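Local atomic coordinates of galactitol 1-phosphate 5-dehydrogenase (Escherichia coli, PDB entry 4UEJ), a protein that oxidises galactitol 1-phosphate to D-tagatose 6-phosphate with NAD+, as a zinc-containing dehydrogenase of galactitol metabolism. Residues A[78-83]-A[129-134]. Numbering follows the deposited sequence.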
# COMPACT_ATOMS: atom_id res chain seq x y z
N GLY A 78 7.87 -9.23 -42.93
CA GLY A 78 7.56 -10.62 -42.67
C GLY A 78 7.81 -11.05 -41.24
O GLY A 78 7.28 -12.06 -40.80
N ASP A 79 8.62 -10.28 -40.51
CA ASP A 79 8.89 -10.60 -39.11
C ASP A 79 7.63 -10.45 -38.28
O ASP A 79 6.86 -9.51 -38.45
CB ASP A 79 9.99 -9.71 -38.54
CG ASP A 79 11.35 -10.02 -39.13
OD1 ASP A 79 11.48 -11.07 -39.81
OD2 ASP A 79 12.30 -9.24 -38.90
N ALA A 80 7.42 -11.41 -37.38
CA ALA A 80 6.27 -11.38 -36.48
C ALA A 80 6.57 -10.50 -35.28
O ALA A 80 7.65 -10.59 -34.70
CB ALA A 80 5.93 -12.79 -36.02
N VAL A 81 5.61 -9.66 -34.91
CA VAL A 81 5.77 -8.78 -33.76
C VAL A 81 4.50 -8.67 -32.93
O VAL A 81 3.39 -8.89 -33.44
CB VAL A 81 6.20 -7.35 -34.19
CG1 VAL A 81 7.58 -7.35 -34.80
CG2 VAL A 81 5.18 -6.75 -35.15
N ALA A 82 4.66 -8.34 -31.66
CA ALA A 82 3.56 -7.84 -30.84
C ALA A 82 3.77 -6.36 -30.64
O ALA A 82 4.89 -5.90 -30.65
CB ALA A 82 3.51 -8.55 -29.49
N CYS A 83 2.68 -5.62 -30.43
CA CYS A 83 2.80 -4.20 -30.14
C CYS A 83 3.18 -3.95 -28.68
O CYS A 83 2.62 -4.57 -27.78
CB CYS A 83 1.50 -3.49 -30.46
SG CYS A 83 1.51 -1.75 -30.07
N PHE A 129 7.71 -5.70 -30.57
CA PHE A 129 8.47 -6.71 -29.84
C PHE A 129 8.45 -7.98 -30.66
O PHE A 129 7.39 -8.52 -30.94
CB PHE A 129 7.87 -6.91 -28.45
CG PHE A 129 8.43 -8.07 -27.68
CD1 PHE A 129 9.58 -7.91 -26.92
CD2 PHE A 129 7.78 -9.29 -27.65
CE1 PHE A 129 10.09 -8.97 -26.18
CE2 PHE A 129 8.28 -10.35 -26.91
CZ PHE A 129 9.44 -10.18 -26.18
N ALA A 130 9.62 -8.43 -31.08
CA ALA A 130 9.72 -9.55 -32.01
C ALA A 130 9.29 -10.86 -31.36
O ALA A 130 9.71 -11.16 -30.25
CB ALA A 130 11.14 -9.67 -32.54
N LEU A 131 8.46 -11.62 -32.07
CA LEU A 131 7.99 -12.92 -31.61
C LEU A 131 8.88 -14.04 -32.13
O LEU A 131 9.48 -13.91 -33.20
CB LEU A 131 6.54 -13.16 -32.08
CG LEU A 131 5.56 -12.02 -31.83
CD1 LEU A 131 4.17 -12.35 -32.37
CD2 LEU A 131 5.51 -11.76 -30.36
N PRO A 132 8.96 -15.15 -31.39
CA PRO A 132 9.60 -16.35 -31.94
C PRO A 132 8.89 -16.75 -33.23
O PRO A 132 7.67 -16.62 -33.33
CB PRO A 132 9.40 -17.40 -30.84
CG PRO A 132 9.16 -16.61 -29.60
CD PRO A 132 8.43 -15.37 -30.03
N THR A 133 9.65 -17.23 -34.20
CA THR A 133 9.10 -17.53 -35.52
C THR A 133 8.08 -18.67 -35.50
O THR A 133 7.23 -18.75 -36.39
CB THR A 133 10.22 -17.88 -36.53
OG1 THR A 133 11.03 -18.94 -36.00
CG2 THR A 133 11.10 -16.66 -36.79
N ASP A 134 8.15 -19.53 -34.49
CA ASP A 134 7.23 -20.66 -34.40
C ASP A 134 5.97 -20.33 -33.60
O ASP A 134 5.06 -21.16 -33.47
CB ASP A 134 7.93 -21.89 -33.79
CG ASP A 134 8.23 -21.72 -32.31
OD1 ASP A 134 8.36 -20.57 -31.83
OD2 ASP A 134 8.35 -22.75 -31.61
O HOH W 1 9.86 -12.10 -35.20
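One face of the flat peptide joining Val-81 to Ala-82 is covered by the branched end of Leu-131: its CG stands almost directly above Val-81 C, 3.7 Å away. CD1 sits by the carbonyl half, and Leu-131 CD2 by the amide half, 3.8 Å from Ala-82 N. At this peptide's edge Ala-82 N donates to Phe-129 O (2.8 Å), within the plane of that carbonyl, while the Phe-129 side chain, with CG anti to the backbone N (chi1 171°), leads away, touching Val-84, Ile-143 and Ser-303. Phe-129 N returns a more bent bond to Ala-82 O, completing the hydrogen-bonded antiparallel pair. Strand 80-83 lies between 128-130 and 60-68, where Val-81 bonds to Gly-63, in the sheet of the GroES-like domain; the Ala-82 side chain is about 6 Å from that of Glu-144, probably a catalytic-zinc ligand, as in relatives. In the adjoining non-hydrogen-bonded pair, Val-81 suits a strand with its beta-branch, and CG1 reaches Ala-130 CA at 4.1 Å. Small methyls leave room for Leu-131: Leu-131 CB lies 4.0 Å from Ala-80 CB, and Leu-131 CD2 3.9 Å from Ala-82 CB. An alanine here lacks CG, CD1 and CD2, so packing over the peptide and against Ala-82 would probably weaken. Leu-131 N points nearly straight (177°) at Ala-80 O, arriving above the carbonyl plane; a water donates to the same oxygen and to Leu-131 O, bridging the two segments where the strand pairing ends.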